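Local coordinates for uncharacterized protein (Sulfolobus solfataricus, PDB 4WWM) that is probably a ubiquitin-like modifier of the Urm1 family, thought to be joined to other proteins by isopeptide bonds and linked to the archaeal proteasome pathway, at residues Y20-K32 with N65-I77. Numbering follows the deposited sequence.
Sequences YVNDRELLRVLVK and NQLLNDNDIIEII
Arg24 and Leu68 clasp each other by two hydrogen bonds. Leu68 N donates to Arg24 O at 2.8 Å; in return Arg24 NE points almost straight at Leu68 O, 2.9 Å away, with an N-H...O angle of 179°. That oxygen sits in the guanidinium plane, at its edge, while Leu67 covers one face off-centre, its CD2 3.9 Å above the plane toward the rim. The arginine chain gets there by setting CG beside its own backbone N (chi1 -59°) and bending at chi3.

Leu68 itself dives inward, CD1 lying 3.9 Å from Val29 CG2 and near Leu26 N at the start of helix 26-33. Deeper in, Val29 CG1 and Ile74 CD1 meet tip to tip at 4.0 Å, and Leu30 CD2 rests against Ile76 CD1. Cutting Leu68 back to an alanine removes CG and both methyls, and would probably open a gap beside Val29 CG2 and the first turn of the helix. At the helix start, two waters join Asn65 OD1 to the amides of Leu26 and Leu27, which have no earlier helical carbonyl to bond.

Val4 and Ile53, from the strands on either side of 73-78, add to the core: helix 26-33 packed across a mixed sheet, as in the beta-grasp fold of ubiquitin and its relatives.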
ATOM      1  N   TYR A  20       2.975 -10.684  -0.436  1.00 15.42           N
ATOM      2  CA  TYR A  20       3.820 -10.322  -1.568  0.57 15.97           C
ATOM      3  C   TYR A  20       2.965 -10.111  -2.813  1.00 16.80           C
ATOM      4  O   TYR A  20       1.965 -10.802  -3.010  1.00 13.84           O
ATOM      5  CB  TYR A  20       4.869 -11.402  -1.831  0.57 16.38           C
ATOM      6  CG  TYR A  20       5.999 -11.447  -0.826  0.57 16.53           C
ATOM      7  CD1 TYR A  20       5.875 -12.159   0.359  0.57 16.46           C
ATOM      8  CD2 TYR A  20       7.199 -10.796  -1.078  0.57 16.70           C
ATOM      9  CE1 TYR A  20       6.909 -12.209   1.272  0.57 17.75           C
ATOM     10  CE2 TYR A  20       8.238 -10.841  -0.171  0.57 18.30           C
ATOM     11  CZ  TYR A  20       8.088 -11.550   1.000  0.57 19.38           C
ATOM     12  OH  TYR A  20       9.127 -11.592   1.901  0.57 22.00           O
ATOM     13  N   VAL A  21       3.365  -9.154  -3.645  1.00 21.38           N
ATOM     14  CA  VAL A  21       2.682  -8.865  -4.903  1.00 25.57           C
ATOM     15  C   VAL A  21       3.734  -8.680  -5.994  1.00 25.97           C
ATOM     16  O   VAL A  21       4.824  -8.177  -5.724  1.00 26.73           O
ATOM     17  CB  VAL A  21       1.800  -7.603  -4.802  1.00 31.36           C
ATOM     18  CG1 VAL A  21       0.689  -7.808  -3.770  1.00 50.22           C
ATOM     19  CG2 VAL A  21       2.650  -6.376  -4.456  1.00 23.45           C
ATOM     20  N   ASN A  22       3.422  -9.082  -7.220  1.00 26.02           N
ATOM     21  CA  ASN A  22       4.412  -9.033  -8.292  1.00 31.11           C
ATOM     22  C   ASN A  22       4.515  -7.656  -8.958  1.00 30.67           C
ATOM     23  O   ASN A  22       5.431  -7.402  -9.739  1.00 32.68           O
ATOM     24  CB  ASN A  22       4.103 -10.098  -9.348  1.00 35.08           C
ATOM     25  CG  ASN A  22       2.765  -9.880 -10.036  1.00 44.79           C
ATOM     26  OD1 ASN A  22       2.089  -8.872  -9.817  1.00 37.66           O
ATOM     27  ND2 ASN A  22       2.380 -10.830 -10.882  1.00 49.59           N
ATOM     28  N   ASP A  23       3.580  -6.769  -8.636  1.00 25.89           N
ATOM     29  CA  ASP A  23       3.489  -5.467  -9.293  1.00 25.52           C
ATOM     30  C   ASP A  23       4.690  -4.570  -8.994  1.00 21.55           C
ATOM     31  O   ASP A  23       5.157  -4.503  -7.857  1.00 20.13           O
ATOM     32  CB  ASP A  23       2.198  -4.766  -8.865  1.00 30.46           C
ATOM     33  CG  ASP A  23       0.954  -5.499  -9.329  1.00 37.87           C
ATOM     34  OD1 ASP A  23       0.492  -5.232 -10.458  1.00 52.29           O
ATOM     35  OD2 ASP A  23       0.439  -6.341  -8.562  1.00 39.70           O
ATOM     36  N   ARG A  24       5.183  -3.879 -10.021  1.00 22.46           N
ATOM     37  CA  ARG A  24       6.295  -2.943  -9.864  1.00 21.95           C
ATOM     38  C   ARG A  24       5.816  -1.490  -9.922  1.00 20.83           C
ATOM     39  O   ARG A  24       6.618  -0.558  -9.840  1.00 20.70           O
ATOM     40  CB  ARG A  24       7.356  -3.196 -10.936  1.00 24.50           C
ATOM     41  CG  ARG A  24       7.924  -4.608 -10.909  1.00 27.13           C
ATOM     42  CD  ARG A  24       9.044  -4.771 -11.917  1.00 33.75           C
ATOM     43  NE  ARG A  24      10.227  -4.001 -11.547  1.00 38.80           N
ATOM     44  CZ  ARG A  24      11.304  -3.865 -12.314  1.00 42.65           C
ATOM     45  NH1 ARG A  24      11.354  -4.446 -13.507  1.00 45.33           N
ATOM     46  NH2 ARG A  24      12.331  -3.142 -11.892  1.00 42.31           N
ATOM     47  N   GLU A  25       4.508  -1.311 -10.069  1.00 20.43           N
ATOM     48  CA  GLU A  25       3.884   0.010 -10.073  1.00 19.60           C
ATOM     49  C   GLU A  25       3.033   0.164  -8.817  1.00 19.53           C
ATOM     50  O   GLU A  25       2.109  -0.620  -8.593  1.00 18.23           O
ATOM     51  CB  GLU A  25       3.032   0.200 -11.330  1.00 21.11           C
ATOM     52  CG  GLU A  25       2.275   1.520 -11.391  1.00 20.62           C
ATOM     53  CD  GLU A  25       1.343   1.601 -12.586  1.00 22.36           C
ATOM     54  OE1 GLU A  25       0.446   2.470 -12.579  1.00 25.56           O
ATOM     55  OE2 GLU A  25       1.511   0.803 -13.533  1.00 24.34           O
ATOM     56  N   LEU A  26       3.339   1.175  -8.008  1.00 20.20           N
ATOM     57  CA  LEU A  26       2.716   1.321  -6.694  1.00 19.37           C
ATOM     58  C   LEU A  26       1.195   1.324  -6.769  1.00 18.52           C
ATOM     59  O   LEU A  26       0.538   0.644  -5.988  1.00 21.56           O
ATOM     60  CB  LEU A  26       3.191   2.603  -6.006  1.00 16.04           C
ATOM     61  CG  LEU A  26       2.532   2.888  -4.650  1.00 13.94           C
ATOM     62  CD1 LEU A  26       2.775   1.743  -3.674  1.00 13.37           C
ATOM     63  CD2 LEU A  26       3.028   4.202  -4.067  1.00 16.15           C
ATOM     64  N   LEU A  27       0.638   2.089  -7.702  1.00 17.24           N
ATOM     65  CA  LEU A  27      -0.810   2.160  -7.842  1.00 16.15           C
ATOM     66  C   LEU A  27      -1.398   0.769  -8.059  1.00 15.87           C
ATOM     67  O   LEU A  27      -2.420   0.423  -7.473  1.00 18.28           O
ATOM     68  CB  LEU A  27      -1.203   3.079  -9.001  1.00 17.69           C
ATOM     69  CG  LEU A  27      -2.706   3.140  -9.289  1.00 22.08           C
ATOM     70  CD1 LEU A  27      -3.464   3.669  -8.080  1.00 20.16           C
ATOM     71  CD2 LEU A  27      -2.991   3.999 -10.511  1.00 25.41           C
ATOM     72  N   ARG A  28      -0.740  -0.021  -8.900  1.00 19.99           N
ATOM     73  CA  ARG A  28      -1.216  -1.363  -9.211  1.00 19.62           C
ATOM     74  C   ARG A  28      -1.095  -2.279  -7.998  1.00 17.86           C
ATOM     75  O   ARG A  28      -1.938  -3.155  -7.795  1.00 17.99           O
ATOM     76  CB  ARG A  28      -0.445  -1.945 -10.396  1.00 24.16           C
ATOM     77  CG  ARG A  28      -0.635  -1.164 -11.689  1.00 35.69           C
ATOM     78  CD  ARG A  28      -1.174  -2.047 -12.802  1.00 49.74           C
ATOM     79  NE  ARG A  28      -0.282  -3.166 -13.091  1.00 50.23           N
ATOM     80  CZ  ARG A  28      -0.627  -4.245 -13.786  1.00 57.96           C
ATOM     81  NH1 ARG A  28      -1.858  -4.369 -14.268  1.00 50.24           N
ATOM     82  NH2 ARG A  28       0.260  -5.209 -13.994  1.00 63.43           N
ATOM     83  N   VAL A  29      -0.051  -2.081  -7.198  1.00 19.64           N
ATOM     84  CA  VAL A  29       0.081  -2.801  -5.937  1.00 17.29           C
ATOM     85  C   VAL A  29      -1.157  -2.528  -5.089  1.00 15.60           C
ATOM     86  O   VAL A  29      -1.813  -3.457  -4.615  1.00 15.38           O
ATOM     87  CB  VAL A  29       1.359  -2.386  -5.161  1.00 15.14           C
ATOM     88  CG1 VAL A  29       1.381  -2.978  -3.748  1.00 15.07           C
ATOM     89  CG2 VAL A  29       2.602  -2.810  -5.918  1.00 18.29           C
ATOM     90  N   LEU A  30      -1.487  -1.252  -4.927  1.00 17.15           N
ATOM     91  CA  LEU A  30      -2.597  -0.859  -4.068  1.00 12.32           C
ATOM     92  C   LEU A  30      -3.930  -1.361  -4.609  1.00 12.93           C
ATOM     93  O   LEU A  30      -4.797  -1.768  -3.839  1.00 15.56           O
ATOM     94  CB  LEU A  30      -2.633   0.662  -3.906  1.00 11.86           C
ATOM     95  CG  LEU A  30      -1.362   1.287  -3.323  1.00 11.75           C
ATOM     96  CD1 LEU A  30      -1.475   2.803  -3.281  1.00 16.19           C
ATOM     97  CD2 LEU A  30      -1.053   0.738  -1.938  1.00 15.27           C
ATOM     98  N   VAL A  31      -4.094  -1.341  -5.927  1.00 19.71           N
ATOM     99  CA  VAL A  31      -5.333  -1.810  -6.539  1.00 15.17           C
ATOM    100  C   VAL A  31      -5.495  -3.315  -6.330  1.00 19.77           C
ATOM    101  O   VAL A  31      -6.606  -3.794  -6.101  1.00 16.39           O
ATOM    102  CB  VAL A  31      -5.387  -1.478  -8.048  1.00 16.72           C
ATOM    103  CG1 VAL A  31      -6.516  -2.237  -8.745  1.00 19.77           C
ATOM    104  CG2 VAL A  31      -5.571   0.017  -8.254  1.00 16.75           C
ATOM    105  N   LYS A  32      -4.394  -4.059  -6.407  1.00 20.26           N
ATOM    106  CA  LYS A  32      -4.448  -5.503  -6.202  1.00 18.70           C
ATOM    107  C   LYS A  32      -4.798  -5.835  -4.754  1.00 21.87           C
ATOM    108  O   LYS A  32      -5.548  -6.772  -4.488  1.00 20.28           O
ATOM    109  CB  LYS A  32      -3.118  -6.161  -6.579  1.00 21.89           C
ATOM    110  CG  LYS A  32      -3.087  -7.667  -6.308  1.00 41.96           C
ATOM    111  CD  LYS A  32      -1.857  -8.340  -6.901  1.00 33.60           C
ATOM    112  CE  LYS A  32      -1.925  -8.405  -8.420  1.00 36.74           C
ATOM    113  NZ  LYS A  32      -0.713  -9.041  -9.010  1.00 38.36           N
ATOM    114  N   ASN A  65       6.729   7.666  -8.365  1.00 27.74           N
ATOM    115  CA  ASN A  65       6.190   6.571  -9.168  1.00 25.72           C
ATOM    116  C   ASN A  65       7.255   5.898 -10.033  1.00 23.46           C
ATOM    117  O   ASN A  65       7.009   5.558 -11.191  1.00 22.38           O
ATOM    118  CB  ASN A  65       5.049   7.072 -10.057  1.00 26.19           C
ATOM    119  CG  ASN A  65       4.274   5.935 -10.705  1.00 26.80           C
ATOM    120  OD1 ASN A  65       4.180   4.838 -10.149  1.00 24.12           O
ATOM    121  ND2 ASN A  65       3.740   6.181 -11.896  1.00 27.87           N
ATOM    122  N   GLN A  66       8.446   5.723  -9.475  1.00 25.00           N
ATOM    123  CA  GLN A  66       9.493   4.977 -10.159  1.00 25.19           C
ATOM    124  C   GLN A  66       9.229   3.482 -10.021  1.00 26.22           C
ATOM    125  O   GLN A  66       8.418   3.063  -9.195  1.00 21.30           O
ATOM    126  CB  GLN A  66      10.872   5.335  -9.601  1.00 31.43           C
ATOM    127  CG  GLN A  66      11.417   6.661 -10.117  1.00 31.61           C
ATOM    128  CD  GLN A  66      12.744   7.038  -9.488  1.00 30.41           C
ATOM    129  OE1 GLN A  66      13.797   6.919 -10.115  1.00 35.22           O
ATOM    130  NE2 GLN A  66      12.700   7.505  -8.246  1.00 33.97           N
ATOM    131  N   LEU A  67       9.904   2.689 -10.848  1.00 21.40           N
ATOM    132  CA  LEU A  67       9.793   1.238 -10.789  1.00 22.09           C
ATOM    133  C   LEU A  67      10.099   0.724  -9.396  1.00 21.34           C
ATOM    134  O   LEU A  67      11.118   1.073  -8.808  1.00 20.79           O
ATOM    135  CB  LEU A  67      10.746   0.581 -11.787  1.00 24.14           C
ATOM    136  CG  LEU A  67      10.254   0.355 -13.215  1.00 27.53           C
ATOM    137  CD1 LEU A  67      11.394  -0.176 -14.065  1.00 36.89           C
ATOM    138  CD2 LEU A  67       9.078  -0.607 -13.245  1.00 27.07           C
ATOM    139  N   LEU A  68       9.209  -0.107  -8.869  1.00 23.28           N
ATOM    140  CA  LEU A  68       9.481  -0.803  -7.624  1.00 20.37           C
ATOM    141  C   LEU A  68      10.376  -2.002  -7.916  1.00 22.20           C
ATOM    142  O   LEU A  68      10.252  -2.639  -8.962  1.00 22.10           O
ATOM    143  CB  LEU A  68       8.182  -1.253  -6.952  1.00 17.18           C
ATOM    144  CG  LEU A  68       7.200  -0.150  -6.554  1.00 15.71           C
ATOM    145  CD1 LEU A  68       5.854  -0.752  -6.210  1.00 17.03           C
ATOM    146  CD2 LEU A  68       7.745   0.642  -5.381  1.00 18.65           C
ATOM    147  N   ASN A  69      11.288  -2.292  -6.997  1.00 26.87           N
ATOM    148  CA  ASN A  69      12.120  -3.479  -7.104  1.00 29.33           C
ATOM    149  C   ASN A  69      11.495  -4.610  -6.298  1.00 27.87           C
ATOM    150  O   ASN A  69      10.825  -4.366  -5.296  1.00 25.22           O
ATOM    151  CB  ASN A  69      13.540  -3.180  -6.634  1.00 29.93           C
ATOM    152  CG  ASN A  69      14.213  -2.110  -7.476  1.00 37.02           C
ATOM    153  OD1 ASN A  69      13.921  -1.965  -8.666  1.00 37.55           O
ATOM    154  ND2 ASN A  69      15.111  -1.351  -6.861  1.00 38.80           N
ATOM    155  N   ASP A  70      11.706  -5.839  -6.753  1.00 32.56           N
ATOM    156  CA  ASP A  70      11.054  -7.013  -6.174  1.00 35.82           C
ATOM    157  C   ASP A  70      11.238  -7.130  -4.662  1.00 36.23           C
ATOM    158  O   ASP A  70      10.387  -7.698  -3.976  1.00 37.19           O
ATOM    159  CB  ASP A  70      11.580  -8.285  -6.846  1.00 45.75           C
ATOM    160  CG  ASP A  70      10.953  -8.532  -8.206  1.00 46.50           C
ATOM    161  OD1 ASP A  70      10.259  -7.630  -8.724  1.00 42.23           O
ATOM    162  OD2 ASP A  70      11.161  -9.632  -8.762  1.00 54.83           O
ATOM    163  N   ASN A  71      12.343  -6.595  -4.149  1.00 23.88           N
ATOM    164  CA  ASN A  71      12.659  -6.714  -2.729  1.00 24.23           C
ATOM    165  C   ASN A  71      12.254  -5.485  -1.909  1.00 24.23           C
ATOM    166  O   ASN A  71      12.621  -5.367  -0.742  1.00 25.74           O
ATOM    167  CB  ASN A  71      14.155  -6.982  -2.550  1.00 27.03           C
ATOM    168  CG  ASN A  71      14.583  -8.319  -3.135  1.00 32.86           C
ATOM    169  OD1 ASN A  71      13.753  -9.191  -3.403  1.00 34.90           O
ATOM    170  ND2 ASN A  71      15.885  -8.489  -3.329  1.00 33.92           N
ATOM    171  N   ASP A  72      11.499  -4.571  -2.512  1.00 21.27           N
ATOM    172  CA  ASP A  72      11.024  -3.394  -1.787  1.00 18.89           C
ATOM    173  C   ASP A  72       9.984  -3.776  -0.741  1.00 21.11           C
ATOM    174  O   ASP A  72       9.196  -4.698  -0.941  1.00 20.58           O
ATOM    175  CB  ASP A  72      10.426  -2.360  -2.746  1.00 18.06           C
ATOM    176  CG  ASP A  72      11.483  -1.587  -3.518  1.00 20.30           C
ATOM    177  OD1 ASP A  72      12.655  -1.557  -3.084  1.00 21.02           O
ATOM    178  OD2 ASP A  72      11.130  -0.994  -4.560  1.00 21.26           O
ATOM    179  N   ILE A  73       9.992  -3.049   0.372  1.00 16.47           N
ATOM    180  CA  ILE A  73       9.026  -3.253   1.441  1.00 15.78           C
ATOM    181  C   ILE A  73       8.081  -2.061   1.508  1.00 16.80           C
ATOM    182  O   ILE A  73       8.505  -0.932   1.761  1.00 18.59           O
ATOM    183  CB  ILE A  73       9.718  -3.446   2.801  1.00 18.05           C
ATOM    184  CG1 ILE A  73      10.655  -4.658   2.744  1.00 21.00           C
ATOM    185  CG2 ILE A  73       8.676  -3.621   3.904  1.00 21.01           C
ATOM    186  CD1 ILE A  73      11.508  -4.844   3.984  1.00 25.04           C
ATOM    187  N   ILE A  74       6.800  -2.331   1.276  1.00 16.04           N
ATOM    188  CA  ILE A  74       5.769  -1.302   1.276  1.00 14.12           C
ATOM    189  C   ILE A  74       4.924  -1.397   2.542  1.00 16.44           C
ATOM    190  O   ILE A  74       4.219  -2.380   2.745  1.00 17.75           O
ATOM    191  CB  ILE A  74       4.854  -1.432   0.043  1.00 12.04           C
ATOM    192  CG1 ILE A  74       5.685  -1.336  -1.241  1.00 14.09           C
ATOM    193  CG2 ILE A  74       3.776  -0.355   0.068  1.00 12.48           C
ATOM    194  CD1 ILE A  74       4.924  -1.708  -2.497  1.00 17.22           C
ATOM    195  N   GLU A  75       4.988  -0.373   3.387  1.00 15.33           N
ATOM    196  CA  GLU A  75       4.195  -0.346   4.613  1.00 14.68           C
ATOM    197  C   GLU A  75       3.008   0.585   4.440  1.00 16.79           C
ATOM    198  O   GLU A  75       3.178   1.748   4.079  1.00 16.59           O
ATOM    199  CB  GLU A  75       5.038   0.108   5.807  1.00 22.16           C
ATOM    200  CG  GLU A  75       6.198  -0.808   6.142  1.00 34.29           C
ATOM    201  CD  GLU A  75       7.042  -0.268   7.277  1.00 44.16           C
ATOM    202  OE1 GLU A  75       6.486  -0.039   8.371  1.00 31.21           O
ATOM    203  OE2 GLU A  75       8.256  -0.064   7.073  1.00 54.78           O
ATOM    204  N   ILE A  76       1.808   0.070   4.694  1.00 14.46           N
ATOM    205  CA  ILE A  76       0.597   0.878   4.629  1.00 12.78           C
ATOM    206  C   ILE A  76       0.122   1.139   6.054  1.00 17.28           C
ATOM    207  O   ILE A  76      -0.245   0.214   6.782  1.00 18.88           O
ATOM    208  CB  ILE A  76      -0.502   0.198   3.795  1.00 11.91           C
ATOM    209  CG1 ILE A  76       0.060  -0.213   2.431  1.00 10.17           C
ATOM    210  CG2 ILE A  76      -1.684   1.144   3.611  1.00 16.47           C
ATOM    211  CD1 ILE A  76      -0.900  -1.007   1.581  1.00 13.25           C
ATOM    212  N   ILE A  77       0.148   2.412   6.439  1.00 16.82           N
ATOM    213  CA  ILE A  77      -0.038   2.819   7.826  1.00 20.40           C
ATOM    214  C   ILE A  77      -1.205   3.791   7.979  1.00 21.06           C
ATOM    215  O   ILE A  77      -1.190   4.876   7.393  1.00 26.21           O
ATOM    216  CB  ILE A  77       1.234   3.496   8.377  1.00 19.30           C
ATOM    217  CG1 ILE A  77       2.449   2.588   8.170  1.00 18.55           C
ATOM    218  CG2 ILE A  77       1.060   3.841   9.854  1.00 22.23           C
ATOM    219  CD1 ILE A  77       3.776   3.245   8.489  1.00 19.59           C
TER
HETATM  220  O   HOH W   1       7.712  -8.508 -10.014  1.00 38.82           O
HETATM  221  O   HOH W   2       5.572   3.113  -8.549  1.00 20.74           O
HETATM  222  O   HOH W   3       1.858   4.320  -9.169  1.00 22.13           O